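Local atomic coordinates of SM80.1 Vicilin (PDB entry 5VF5), a protein that probably serves as a seed storage protein of the 7S vicilin class, built from two cupin domains and binding copper and sodium ions in the crystal. Residues Arg206-Pro218 / Phe227-Arg239. Numbering follows the deposited sequence.
Sequences RTQGPFNLMKERP and FIEASPERFEQLR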
ATOM      1  N   ARG A 206     -22.683   3.545  -3.749  1.00 51.08           N
ATOM      2  CA  ARG A 206     -21.527   3.240  -4.622  1.00 40.35           C
ATOM      3  C   ARG A 206     -20.168   3.625  -4.022  1.00 39.76           C
ATOM      4  O   ARG A 206     -19.247   2.804  -3.944  1.00 35.90           O
ATOM      5  CB  ARG A 206     -21.671   3.942  -5.972  1.00 47.13           C
ATOM      6  CG  ARG A 206     -20.418   3.858  -6.855  1.00 41.62           C
ATOM      7  CD  ARG A 206     -20.636   4.585  -8.158  1.00 41.36           C
ATOM      8  NE  ARG A 206     -19.481   4.568  -9.072  1.00 28.21           N
ATOM      9  CZ  ARG A 206     -19.146   3.556  -9.881  1.00 24.94           C
ATOM     10  NH1 ARG A 206     -19.795   2.385  -9.871  1.00 25.26           N
ATOM     11  NH2 ARG A 206     -18.117   3.706 -10.705  1.00 26.71           N
ATOM     12  N   THR A 207     -20.014   4.889  -3.660  1.00 38.16           N
ATOM     13  CA  THR A 207     -18.781   5.328  -3.026  1.00 38.54           C
ATOM     14  C   THR A 207     -19.064   5.610  -1.561  1.00 35.15           C
ATOM     15  O   THR A 207     -19.748   6.580  -1.207  1.00 39.07           O
ATOM     16  CB  THR A 207     -18.128   6.522  -3.733  1.00 41.25           C
ATOM     17  OG1 THR A 207     -17.686   6.103  -5.045  1.00 39.45           O
ATOM     18  CG2 THR A 207     -16.905   6.989  -2.963  1.00 48.33           C
ATOM     19  N   GLN A 208     -18.538   4.722  -0.731  1.00 32.92           N
ATOM     20  CA  GLN A 208     -18.667   4.810   0.696  1.00 34.10           C
ATOM     21  C   GLN A 208     -17.440   5.512   1.246  1.00 31.31           C
ATOM     22  O   GLN A 208     -16.387   5.646   0.585  1.00 27.05           O
ATOM     23  CB  GLN A 208     -18.810   3.404   1.313  1.00 38.15           C
ATOM     24  N   GLY A 209     -17.584   5.969   2.468  1.00 27.80           N
ATOM     25  CA  GLY A 209     -16.514   6.667   3.134  1.00 24.80           C
ATOM     26  C   GLY A 209     -15.403   5.754   3.616  1.00 20.05           C
ATOM     27  O   GLY A 209     -15.441   4.507   3.457  1.00 23.68           O
ATOM     28  N   PRO A 210     -14.378   6.370   4.192  1.00 17.11           N
ATOM     29  CA  PRO A 210     -13.265   5.603   4.703  1.00 16.66           C
ATOM     30  C   PRO A 210     -13.655   4.824   5.942  1.00 17.89           C
ATOM     31  O   PRO A 210     -14.657   5.133   6.614  1.00 20.17           O
ATOM     32  CB  PRO A 210     -12.265   6.656   5.079  1.00 19.12           C
ATOM     33  CG  PRO A 210     -13.074   7.866   5.376  1.00 20.05           C
ATOM     34  CD  PRO A 210     -14.184   7.818   4.391  1.00 20.21           C
ATOM     35  N   PHE A 211     -12.853   3.811   6.225  1.00 15.00           N
ATOM     36  CA  PHE A 211     -12.862   3.110   7.476  1.00 17.77           C
ATOM     37  C   PHE A 211     -11.477   3.119   8.089  1.00 17.14           C
ATOM     38  O   PHE A 211     -10.484   3.321   7.402  1.00 16.55           O
ATOM     39  CB  PHE A 211     -13.388   1.667   7.338  1.00 22.23           C
ATOM     40  CG  PHE A 211     -12.742   0.870   6.255  1.00 23.69           C
ATOM     41  CD1 PHE A 211     -13.226   0.925   4.953  1.00 23.63           C
ATOM     42  CD2 PHE A 211     -11.707  -0.009   6.551  1.00 29.07           C
ATOM     43  CE1 PHE A 211     -12.642   0.150   3.940  1.00 28.59           C
ATOM     44  CE2 PHE A 211     -11.133  -0.774   5.556  1.00 29.45           C
ATOM     45  CZ  PHE A 211     -11.607  -0.708   4.263  1.00 23.88           C
ATOM     46  N   ASN A 212     -11.402   2.834   9.380  1.00 18.47           N
ATOM     47  CA  ASN A 212     -10.160   2.997  10.149  1.00 17.29           C
ATOM     48  C   ASN A 212     -10.194   2.018  11.316  1.00 18.76           C
ATOM     49  O   ASN A 212     -11.166   1.994  12.076  1.00 25.20           O
ATOM     50  CB  ASN A 212     -10.070   4.441  10.618  1.00 21.93           C
ATOM     51  CG  ASN A 212      -8.719   4.811  11.205  1.00 21.21           C
ATOM     52  OD1 ASN A 212      -8.233   4.136  12.099  1.00 25.25           O
ATOM     53  ND2 ASN A 212      -8.109   5.935  10.714  1.00 19.73           N
ATOM     54  N   LEU A 213      -9.167   1.177  11.420  1.00 18.38           N
ATOM     55  CA  LEU A 213      -9.137   0.131  12.446  0.60 17.70           C
ATOM     56  C   LEU A 213      -8.130   0.442  13.559  1.00 19.72           C
ATOM     57  O   LEU A 213      -7.910  -0.412  14.416  1.00 20.66           O
ATOM     58  CB  LEU A 213      -8.778  -1.213  11.787  0.60 20.67           C
ATOM     59  CG  LEU A 213      -9.820  -1.863  10.856  0.60 21.20           C
ATOM     60  CD1 LEU A 213      -9.949  -1.182   9.493  0.60 22.13           C
ATOM     61  CD2 LEU A 213      -9.478  -3.331  10.634  0.60 18.41           C
ATOM     62  N   MET A 214      -7.568   1.659  13.559  0.50 23.44           N
ATOM     63  CA  MET A 214      -6.439   2.015  14.438  0.50 25.99           C
ATOM     64  C   MET A 214      -6.761   1.791  15.909  0.50 27.15           C
ATOM     65  O   MET A 214      -5.898   1.370  16.677  0.50 27.64           O
ATOM     66  CB  MET A 214      -6.033   3.483  14.261  0.50 27.05           C
ATOM     67  CG  MET A 214      -5.077   3.767  13.108  0.50 25.81           C
ATOM     68  SD  MET A 214      -4.388   5.437  13.231  0.50 35.83           S
ATOM     69  CE  MET A 214      -3.424   5.301  14.730  0.50 33.59           C
ATOM     70  N   LYS A 215      -8.013   2.051  16.281  1.00 26.05           N
ATOM     71  CA  LYS A 215      -8.464   1.981  17.701  1.00 29.07           C
ATOM     72  C   LYS A 215      -8.940   0.582  18.159  1.00 24.62           C
ATOM     73  O   LYS A 215      -9.250   0.367  19.340  1.00 31.13           O
ATOM     74  CB  LYS A 215      -9.562   3.005  17.977  1.00 36.37           C
ATOM     75  CG  LYS A 215      -9.073   4.446  17.926  1.00 42.85           C
ATOM     76  CD  LYS A 215     -10.223   5.413  18.138  1.00 56.77           C
ATOM     77  CE  LYS A 215      -9.734   6.784  18.581  1.00 63.38           C
ATOM     78  NZ  LYS A 215     -10.875   7.708  18.829  1.00 73.76           N
ATOM     79  N   GLU A 216      -8.988  -0.360  17.230  1.00 22.04           N
ATOM     80  CA  GLU A 216      -9.435  -1.715  17.529  1.00 21.55           C
ATOM     81  C   GLU A 216      -8.317  -2.506  18.172  1.00 22.27           C
ATOM     82  O   GLU A 216      -7.129  -2.189  18.008  1.00 25.08           O
ATOM     83  CB  GLU A 216      -9.893  -2.420  16.245  1.00 23.45           C
ATOM     84  CG  GLU A 216     -11.076  -1.707  15.605  1.00 24.34           C
ATOM     85  CD  GLU A 216     -11.611  -2.405  14.386  1.00 26.84           C
ATOM     86  OE1 GLU A 216     -11.190  -3.545  14.077  1.00 30.15           O
ATOM     87  OE2 GLU A 216     -12.490  -1.809  13.731  1.00 35.41           O
ATOM     88  N   ARG A 217      -8.704  -3.593  18.835  1.00 24.54           N
ATOM     89  CA  ARG A 217      -7.742  -4.557  19.372  1.00 26.63           C
ATOM     90  C   ARG A 217      -7.034  -5.215  18.181  1.00 21.82           C
ATOM     91  O   ARG A 217      -7.665  -5.507  17.163  1.00 24.25           O
ATOM     92  CB  ARG A 217      -8.441  -5.603  20.264  1.00 27.72           C
ATOM     93  CG  ARG A 217      -9.202  -5.016  21.462  1.00 39.59           C
ATOM     94  CD  ARG A 217      -8.400  -3.984  22.250  1.00 45.78           C
ATOM     95  NE  ARG A 217      -7.049  -4.468  22.551  1.00 61.54           N
ATOM     96  CZ  ARG A 217      -5.997  -3.706  22.857  1.00 64.01           C
ATOM     97  NH1 ARG A 217      -4.821  -4.287  23.112  1.00 69.91           N
ATOM     98  NH2 ARG A 217      -6.094  -2.379  22.909  1.00 79.78           N
ATOM     99  N   PRO A 218      -5.712  -5.416  18.289  1.00 22.53           N
ATOM    100  CA  PRO A 218      -5.038  -6.090  17.162  1.00 21.64           C
ATOM    101  C   PRO A 218      -5.544  -7.535  16.969  1.00 20.72           C
ATOM    102  O   PRO A 218      -5.972  -8.169  17.943  1.00 22.71           O
ATOM    103  CB  PRO A 218      -3.580  -6.121  17.584  1.00 23.51           C
ATOM    104  CG  PRO A 218      -3.433  -5.165  18.708  1.00 31.21           C
ATOM    105  CD  PRO A 218      -4.771  -4.909  19.305  1.00 24.72           C
ATOM    106  N   PHE A 227      -0.501  -6.511  14.921  1.00 14.41           N
ATOM    107  CA  PHE A 227      -0.970  -6.708  13.556  1.00 13.83           C
ATOM    108  C   PHE A 227      -2.473  -6.517  13.540  1.00 13.65           C
ATOM    109  O   PHE A 227      -3.179  -7.167  14.315  1.00 14.56           O
ATOM    110  CB  PHE A 227      -0.644  -8.120  13.102  1.00 15.65           C
ATOM    111  CG  PHE A 227      -1.075  -8.404  11.713  1.00 13.83           C
ATOM    112  CD1 PHE A 227      -0.234  -8.120  10.647  1.00 16.43           C
ATOM    113  CD2 PHE A 227      -2.303  -8.985  11.453  1.00 16.69           C
ATOM    114  CE1 PHE A 227      -0.656  -8.383   9.354  1.00 14.14           C
ATOM    115  CE2 PHE A 227      -2.722  -9.244  10.164  1.00 14.54           C
ATOM    116  CZ  PHE A 227      -1.879  -8.957   9.098  1.00 15.24           C
ATOM    117  N   ILE A 228      -2.977  -5.678  12.643  1.00 14.42           N
ATOM    118  CA  ILE A 228      -4.406  -5.711  12.350  1.00 19.48           C
ATOM    119  C   ILE A 228      -4.636  -5.513  10.886  1.00 12.95           C
ATOM    120  O   ILE A 228      -3.778  -4.939  10.178  1.00 14.87           O
ATOM    121  CB  ILE A 228      -5.236  -4.778  13.182  1.00 22.48           C
ATOM    122  CG1 ILE A 228      -6.753  -5.187  13.185  1.00 28.02           C
ATOM    123  CG2 ILE A 228      -5.013  -3.351  12.712  1.00 22.99           C
ATOM    124  CD1 ILE A 228      -7.632  -4.387  14.134  1.00 31.21           C
ATOM    125  N   GLU A 229      -5.728  -6.092  10.422  1.00 15.52           N
ATOM    126  CA  GLU A 229      -6.001  -6.136   9.034  1.00 14.07           C
ATOM    127  C   GLU A 229      -7.454  -5.887   8.741  1.00 12.99           C
ATOM    128  O   GLU A 229      -8.344  -6.342   9.458  1.00 15.12           O
ATOM    129  CB  GLU A 229      -5.606  -7.526   8.581  1.00 19.02           C
ATOM    130  CG  GLU A 229      -5.974  -7.907   7.209  1.00 22.69           C
ATOM    131  CD  GLU A 229      -5.529  -9.303   6.924  1.00 22.20           C
ATOM    132  OE1 GLU A 229      -4.398  -9.418   6.520  1.00 22.14           O
ATOM    133  OE2 GLU A 229      -6.319 -10.258   7.100  1.00 29.22           O
ATOM    134  N   ALA A 230      -7.674  -5.169   7.653  1.00 13.26           N
ATOM    135  CA  ALA A 230      -8.957  -5.033   7.023  1.00 14.76           C
ATOM    136  C   ALA A 230      -9.034  -6.082   5.921  1.00 13.49           C
ATOM    137  O   ALA A 230      -8.335  -5.974   4.909  1.00 14.80           O
ATOM    138  CB  ALA A 230      -9.106  -3.624   6.464  1.00 17.04           C
ATOM    139  N   SER A 231      -9.866  -7.096   6.150  1.00 15.12           N
ATOM    140  CA  SER A 231     -10.041  -8.233   5.253  0.70 15.89           C
ATOM    141  C   SER A 231     -11.294  -8.069   4.429  1.00 14.18           C
ATOM    142  O   SER A 231     -12.271  -7.440   4.893  1.00 14.89           O
ATOM    143  CB  SER A 231     -10.216  -9.535   6.046  0.70 19.45           C
ATOM    144  OG  SER A 231     -11.487  -9.570   6.720  0.70 22.42           O
ATOM    145  N   PRO A 232     -11.318  -8.654   3.227  1.00 14.82           N
ATOM    146  CA  PRO A 232     -12.559  -8.641   2.452  1.00 15.74           C
ATOM    147  C   PRO A 232     -13.676  -9.448   3.094  1.00 17.13           C
ATOM    148  O   PRO A 232     -14.824  -9.239   2.750  1.00 19.83           O
ATOM    149  CB  PRO A 232     -12.136  -9.196   1.090  1.00 17.33           C
ATOM    150  CG  PRO A 232     -10.942 -10.038   1.400  1.00 17.17           C
ATOM    151  CD  PRO A 232     -10.250  -9.363   2.507  1.00 17.38           C
ATOM    152  N   GLU A 233     -13.348 -10.376   4.000  1.00 16.99           N
ATOM    153  CA  GLU A 233     -14.399 -11.090   4.739  1.00 18.96           C
ATOM    154  C   GLU A 233     -15.258 -10.087   5.491  1.00 19.93           C
ATOM    155  O   GLU A 233     -16.475 -10.229   5.553  1.00 23.06           O
ATOM    156  CB  GLU A 233     -13.772 -12.081   5.726  1.00 23.14           C
ATOM    157  CG  GLU A 233     -13.300 -13.401   5.148  1.00 29.09           C
ATOM    158  CD  GLU A 233     -11.858 -13.414   4.689  1.00 28.96           C
ATOM    159  OE1 GLU A 233     -11.309 -12.302   4.408  1.00 26.10           O
ATOM    160  OE2 GLU A 233     -11.283 -14.534   4.595  1.00 23.79           O
ATOM    161  N   ARG A 234     -14.614  -9.108   6.112  1.00 17.95           N
ATOM    162  CA  ARG A 234     -15.290  -8.087   6.898  1.00 19.14           C
ATOM    163  C   ARG A 234     -15.769  -6.854   6.155  1.00 18.58           C
ATOM    164  O   ARG A 234     -16.815  -6.301   6.483  1.00 22.82           O
ATOM    165  CB  ARG A 234     -14.380  -7.689   8.056  1.00 21.40           C
ATOM    166  CG  ARG A 234     -14.921  -6.588   8.928  1.00 22.91           C
ATOM    167  CD  ARG A 234     -14.091  -6.379  10.159  1.00 23.14           C
ATOM    168  NE  ARG A 234     -14.569  -5.215  10.880  1.00 24.97           N
ATOM    169  CZ  ARG A 234     -13.855  -4.524  11.768  1.00 25.49           C
ATOM    170  NH1 ARG A 234     -12.624  -4.893  12.104  1.00 27.43           N
ATOM    171  NH2 ARG A 234     -14.398  -3.458  12.347  1.00 32.16           N
ATOM    172  N   PHE A 235     -14.974  -6.398   5.192  1.00 15.61           N
ATOM    173  CA  PHE A 235     -15.187  -5.139   4.518  1.00 15.19           C
ATOM    174  C   PHE A 235     -15.582  -5.399   3.091  1.00 17.28           C
ATOM    175  O   PHE A 235     -14.725  -5.704   2.237  1.00 17.88           O
ATOM    176  CB  PHE A 235     -13.920  -4.294   4.602  1.00 16.16           C
ATOM    177  CG  PHE A 235     -13.669  -3.778   5.985  1.00 16.42           C
ATOM    178  CD1 PHE A 235     -14.339  -2.653   6.463  1.00 21.12           C
ATOM    179  CD2 PHE A 235     -12.828  -4.445   6.827  1.00 18.67           C
ATOM    180  CE1 PHE A 235     -14.135  -2.216   7.760  1.00 21.68           C
ATOM    181  CE2 PHE A 235     -12.592  -4.003   8.113  1.00 18.50           C
ATOM    182  CZ  PHE A 235     -13.243  -2.880   8.578  1.00 19.16           C
ATOM    183  N   GLU A 236     -16.873  -5.282   2.799  1.00 19.78           N
ATOM    184  CA  GLU A 236     -17.401  -5.617   1.489  1.00 20.19           C
ATOM    185  C   GLU A 236     -16.741  -4.764   0.374  1.00 18.98           C
ATOM    186  O   GLU A 236     -16.582  -5.224  -0.756  1.00 20.10           O
ATOM    187  CB  GLU A 236     -18.936  -5.456   1.492  1.00 26.02           C
ATOM    188  CG  GLU A 236     -19.436  -4.033   1.360  1.00 35.88           C
ATOM    189  N   GLN A 237     -16.361  -3.540   0.711  1.00 20.39           N
ATOM    190  CA  GLN A 237     -15.773  -2.703  -0.340  0.60 19.31           C
ATOM    191  C   GLN A 237     -14.408  -3.195  -0.801  1.00 17.46           C
ATOM    192  O   GLN A 237     -13.978  -2.752  -1.859  1.00 18.67           O
ATOM    193  CB  GLN A 237     -15.657  -1.238   0.026  0.60 20.54           C
ATOM    194  CG  GLN A 237     -14.753  -0.964   1.207  0.60 19.02           C
ATOM    195  CD  GLN A 237     -15.571  -0.823   2.467  0.60 22.47           C
ATOM    196  OE1 GLN A 237     -16.188  -1.785   2.944  0.60 26.56           O
ATOM    197  NE2 GLN A 237     -15.598   0.371   2.999  0.60 24.78           N
ATOM    198  N   LEU A 238     -13.814  -4.155  -0.110  1.00 16.49           N
ATOM    199  CA  LEU A 238     -12.556  -4.796  -0.575  1.00 15.37           C
ATOM    200  C   LEU A 238     -12.752  -6.067  -1.382  1.00 15.52           C
ATOM    201  O   LEU A 238     -11.787  -6.621  -1.915  1.00 15.24           O
ATOM    202  CB  LEU A 238     -11.653  -5.069   0.624  1.00 14.64           C
ATOM    203  CG  LEU A 238     -11.289  -3.885   1.517  1.00 16.67           C
ATOM    204  CD1 LEU A 238     -10.418  -4.373   2.662  1.00 17.47           C
ATOM    205  CD2 LEU A 238     -10.567  -2.797   0.754  1.00 19.13           C
ATOM    206  N   ARG A 239     -13.993  -6.561  -1.476  1.00 16.27           N
ATOM    207  CA  ARG A 239     -14.250  -7.890  -2.062  1.00 16.80           C
ATOM    208  C   ARG A 239     -13.994  -7.957  -3.565  1.00 17.56           C
ATOM    209  O   ARG A 239     -13.536  -8.974  -4.045  1.00 19.81           O
ATOM    210  CB  ARG A 239     -15.699  -8.333  -1.748  1.00 20.33           C
ATOM    211  CG  ARG A 239     -15.826  -8.745  -0.332  1.00 25.45           C
ATOM    212  CD  ARG A 239     -17.261  -9.085   0.037  1.00 26.83           C
ATOM    213  NE  ARG A 239     -17.327  -9.340   1.466  1.00 25.80           N
ATOM    214  CZ  ARG A 239     -18.448  -9.347   2.172  1.00 32.98           C
ATOM    215  NH1 ARG A 239     -19.636  -9.162   1.587  1.00 38.40           N
ATOM    216  NH2 ARG A 239     -18.376  -9.559   3.468  1.00 38.77           N
TER
HETATM  217  O   HOH W   1     -14.257   2.759   0.988  1.00 24.50           O
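Phe211 drops from the linker 206-218 into a hollow lined by Ala230, Phe235, Gln237 and Leu238. One face of its ring lies against Phe235 in an offset stack, the planes 13° from parallel. The ring centroids of Phe211 and Phe235 are 4.2 Å apart. The methyl of Ala230 abuts the ring edge, its CB 3.6 Å from Phe211 CE2. In one of its two conformers Gln237 curls toward the same ring, the amide turned steeply against it; in that conformer a water that donates to Gly209 O may accept a weak bond from Gln237 NE2.

The next bump is Leu213. Its CD1 touches Phe235 CZ and Ala230 CB and lies at the edge of the Phe211 ring, in its plane, while CD2 rests 3.4 Å from the carbonyl oxygen Glu229 O. In return Ile228, CG1 anti to the backbone N (chi1 -161°), pushes CD1 into the bend that the type I turn Leu213-Glu216 makes with Arg217, meeting Leu213, Glu216 CB and Arg217 O.

Across the outer side, Glu216 and Arg234 reach for each other from opposite directions as extended chains. The guanidinium grips the carboxylate end-on: NH1 to Glu216 OE1 is 2.8 Å and nearly straight (174°), using the syn lone pair, and NH2 to Glu216 OE2 is 2.9 Å. The aliphatic part of Arg234 lies over the Phe235 face remote from Phe211, so the phenyl ring is sandwiched and the salt bridge closes over Leu213.

The backbone of Phe211 bonds to Val100 on strand 100-103 of the first cupin barrel, whereas its side chain packs on the second, where Ala230 bonds to Val245 on strand 243-250; the contact thus joins the two barrels of the bicupin vicilin fold.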